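Local coordinates for protein vestitone reductase (Medicago sativa, PDB 2P4H) that catalyses the NADPH-dependent, stereospecific reduction of (3R)-vestitone to the isoflavan DMI, the penultimate step in making the defence compound medicarpin, at residues A[117-122]-A[179-184]. Numbering follows the deposited sequence.
Sequences VKRFIY and GIDVVT
R119 reaches D181 through a bent chain: CG lies anti to the backbone N (chi1 -168°), bends at chi2 and chi3 turn CD and then NE, and the end of the chain comes close to D181. NH1 donates to D181 OD1 at 2.7 Å, on the syn side but 34° out of the carboxylate plane, a bent salt-bridge bond with the two planes 77° apart. V183 CG2 covers one guanidinium face, 3.6 Å from NH1, an apolar cover that does not compete for N-H groups. NE and NH2 donate to the carbonyls of L237 and V242; an alanine here would probably leave D181 without its cationic mate and those two carbonyls without these donors. The backbones pair in parallel: F120 N to D181 O (3.0 Å), V183 N to F120 O (2.9 Å) and Y122 N to V183 O (2.8 Å). Beta-branched I121, V183 and T184 suit such extended strands, while F120 and V182 send apolar groups to the buried face under helices 95-111 and 158-177. Helix 227-239 covers the I121 and V183 face. These are neighbouring strands of the seven-stranded parallel Rossmann-type sheet, 119-125 lying between 77-80 and 182-187.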
ATOM      1  N   VAL A 117     -14.221  17.332   1.929  1.00 16.85           N
ATOM      2  CA  VAL A 117     -12.990  16.549   2.039  1.00 16.83           C
ATOM      3  C   VAL A 117     -11.868  17.327   2.727  1.00 16.62           C
ATOM      4  O   VAL A 117     -11.464  18.394   2.259  1.00 19.20           O
ATOM      5  CB  VAL A 117     -12.498  16.072   0.654  1.00 15.29           C
ATOM      6  CG1 VAL A 117     -11.148  15.380   0.791  1.00 16.10           C
ATOM      7  CG2 VAL A 117     -13.513  15.114   0.042  1.00 16.76           C
ATOM      8  N   LYS A 118     -11.366  16.791   3.838  1.00 17.27           N
ATOM      9  CA  LYS A 118     -10.293  17.449   4.574  1.00 17.74           C
ATOM     10  C   LYS A 118      -8.918  16.866   4.257  1.00 17.22           C
ATOM     11  O   LYS A 118      -7.899  17.515   4.485  1.00 18.72           O
ATOM     12  CB  LYS A 118     -10.561  17.404   6.084  1.00 20.94           C
ATOM     13  CG  LYS A 118     -10.721  16.024   6.694  1.00 24.88           C
ATOM     14  CD  LYS A 118     -11.031  16.151   8.183  1.00 27.98           C
ATOM     15  CE  LYS A 118     -11.159  14.797   8.859  1.00 29.99           C
ATOM     16  NZ  LYS A 118     -11.447  14.949  10.312  1.00 32.07           N
ATOM     17  N   ARG A 119      -8.886  15.644   3.739  1.00 15.29           N
ATOM     18  CA  ARG A 119      -7.618  15.033   3.365  1.00 13.59           C
ATOM     19  C   ARG A 119      -7.795  14.004   2.256  1.00 12.85           C
ATOM     20  O   ARG A 119      -8.738  13.208   2.272  1.00 12.60           O
ATOM     21  CB  ARG A 119      -6.944  14.353   4.562  1.00 14.63           C
ATOM     22  CG  ARG A 119      -5.489  13.962   4.283  1.00 15.42           C
ATOM     23  CD  ARG A 119      -4.519  15.107   4.555  1.00 15.44           C
ATOM     24  NE  ARG A 119      -4.070  15.081   5.946  1.00 15.63           N
ATOM     25  CZ  ARG A 119      -3.096  15.834   6.449  1.00 15.21           C
ATOM     26  NH1 ARG A 119      -2.448  16.704   5.687  1.00 17.30           N
ATOM     27  NH2 ARG A 119      -2.747  15.688   7.718  1.00 16.15           N
ATOM     28  N   PHE A 120      -6.882  14.045   1.292  1.00 12.33           N
ATOM     29  CA  PHE A 120      -6.851  13.111   0.170  1.00 10.86           C
ATOM     30  C   PHE A 120      -5.563  12.325   0.384  1.00 11.58           C
ATOM     31  O   PHE A 120      -4.476  12.904   0.393  1.00 12.07           O
ATOM     32  CB  PHE A 120      -6.796  13.875  -1.161  1.00 11.83           C
ATOM     33  CG  PHE A 120      -6.782  12.989  -2.378  1.00 10.78           C
ATOM     34  CD1 PHE A 120      -5.621  12.329  -2.766  1.00 12.49           C
ATOM     35  CD2 PHE A 120      -7.938  12.816  -3.139  1.00 12.52           C
ATOM     36  CE1 PHE A 120      -5.608  11.510  -3.894  1.00 12.95           C
ATOM     37  CE2 PHE A 120      -7.936  12.000  -4.267  1.00 12.83           C
ATOM     38  CZ  PHE A 120      -6.770  11.345  -4.647  1.00 13.18           C
ATOM     39  N   ILE A 121      -5.688  11.018   0.583  1.00 11.00           N
ATOM     40  CA  ILE A 121      -4.514  10.189   0.822  1.00 10.95           C
ATOM     41  C   ILE A 121      -4.289   9.230  -0.334  1.00 10.78           C
ATOM     42  O   ILE A 121      -5.140   8.392  -0.652  1.00 11.22           O
ATOM     43  CB  ILE A 121      -4.649   9.403   2.142  1.00 11.44           C
ATOM     44  CG1 ILE A 121      -4.921  10.382   3.286  1.00 12.89           C
ATOM     45  CG2 ILE A 121      -3.369   8.628   2.422  1.00 12.95           C
ATOM     46  CD1 ILE A 121      -4.983   9.741   4.665  1.00 13.75           C
ATOM     47  N   TYR A 122      -3.128   9.372  -0.960  1.00 10.70           N
ATOM     48  CA  TYR A 122      -2.752   8.554  -2.104  1.00 10.66           C
ATOM     49  C   TYR A 122      -1.760   7.473  -1.715  1.00 10.65           C
ATOM     50  O   TYR A 122      -0.754   7.746  -1.061  1.00 10.69           O
ATOM     51  CB  TYR A 122      -2.128   9.431  -3.190  1.00 12.68           C
ATOM     52  CG  TYR A 122      -1.792   8.669  -4.446  1.00 13.68           C
ATOM     53  CD1 TYR A 122      -2.806   8.206  -5.284  1.00 15.42           C
ATOM     54  CD2 TYR A 122      -0.469   8.375  -4.782  1.00 15.83           C
ATOM     55  CE1 TYR A 122      -2.520   7.467  -6.423  1.00 17.62           C
ATOM     56  CE2 TYR A 122      -0.172   7.628  -5.930  1.00 16.48           C
ATOM     57  CZ  TYR A 122      -1.209   7.181  -6.739  1.00 18.25           C
ATOM     58  OH  TYR A 122      -0.945   6.433  -7.866  1.00 22.39           O
ATOM     59  N   GLY A 179      -4.777  23.539  -4.380  1.00 23.06           N
ATOM     60  CA  GLY A 179      -5.100  23.671  -2.970  1.00 23.56           C
ATOM     61  C   GLY A 179      -5.788  22.499  -2.295  1.00 23.94           C
ATOM     62  O   GLY A 179      -6.666  22.696  -1.457  1.00 25.81           O
ATOM     63  N   ILE A 180      -5.404  21.278  -2.650  1.00 21.87           N
ATOM     64  CA  ILE A 180      -5.995  20.098  -2.028  1.00 20.82           C
ATOM     65  C   ILE A 180      -4.989  19.564  -1.014  1.00 18.99           C
ATOM     66  O   ILE A 180      -3.801  19.459  -1.319  1.00 19.22           O
ATOM     67  CB  ILE A 180      -6.297  18.995  -3.070  1.00 20.32           C
ATOM     68  CG1 ILE A 180      -7.254  19.539  -4.138  1.00 22.80           C
ATOM     69  CG2 ILE A 180      -6.920  17.785  -2.383  1.00 22.01           C
ATOM     70  CD1 ILE A 180      -7.555  18.557  -5.249  1.00 24.41           C
ATOM     71  N   ASP A 181      -5.455  19.248   0.191  1.00 18.04           N
ATOM     72  CA  ASP A 181      -4.565  18.732   1.230  1.00 16.55           C
ATOM     73  C   ASP A 181      -4.250  17.270   0.937  1.00 15.38           C
ATOM     74  O   ASP A 181      -4.962  16.362   1.379  1.00 15.48           O
ATOM     75  CB  ASP A 181      -5.210  18.849   2.611  1.00 18.50           C
ATOM     76  CG  ASP A 181      -4.200  18.708   3.734  1.00 18.48           C
ATOM     77  OD1 ASP A 181      -3.142  18.082   3.511  1.00 19.82           O
ATOM     78  OD2 ASP A 181      -4.465  19.219   4.843  1.00 23.30           O
ATOM     79  N   VAL A 182      -3.167  17.059   0.195  1.00 14.40           N
ATOM     80  CA  VAL A 182      -2.743  15.729  -0.207  1.00 13.19           C
ATOM     81  C   VAL A 182      -1.609  15.149   0.617  1.00 13.27           C
ATOM     82  O   VAL A 182      -0.644  15.832   0.950  1.00 13.22           O
ATOM     83  CB  VAL A 182      -2.282  15.726  -1.687  1.00 12.39           C
ATOM     84  CG1 VAL A 182      -1.662  14.376  -2.052  1.00 15.57           C
ATOM     85  CG2 VAL A 182      -3.456  16.036  -2.598  1.00 14.08           C
ATOM     86  N   VAL A 183      -1.757  13.873   0.950  1.00 11.99           N
ATOM     87  CA  VAL A 183      -0.725  13.130   1.651  1.00 11.91           C
ATOM     88  C   VAL A 183      -0.504  11.889   0.800  1.00 11.68           C
ATOM     89  O   VAL A 183      -1.460  11.312   0.274  1.00 11.93           O
ATOM     90  CB  VAL A 183      -1.163  12.673   3.067  1.00 13.90           C
ATOM     91  CG1 VAL A 183      -0.290  11.511   3.537  1.00 16.97           C
ATOM     92  CG2 VAL A 183      -1.043  13.828   4.039  1.00 16.30           C
ATOM     93  N   THR A 184       0.754  11.504   0.627  1.00 11.37           N
ATOM     94  CA  THR A 184       1.058  10.289  -0.110  1.00 11.29           C
ATOM     95  C   THR A 184       1.803   9.388   0.861  1.00 11.97           C
ATOM     96  O   THR A 184       2.625   9.855   1.654  1.00 12.92           O
ATOM     97  CB  THR A 184       1.929  10.544  -1.368  1.00 12.53           C
ATOM     98  OG1 THR A 184       3.198  11.086  -0.985  1.00 13.75           O
ATOM     99  CG2 THR A 184       1.225  11.498  -2.315  1.00 13.09           C
TER
HETATM  100  O   HOH W   1      -7.657  20.055   5.117  1.00 38.81           O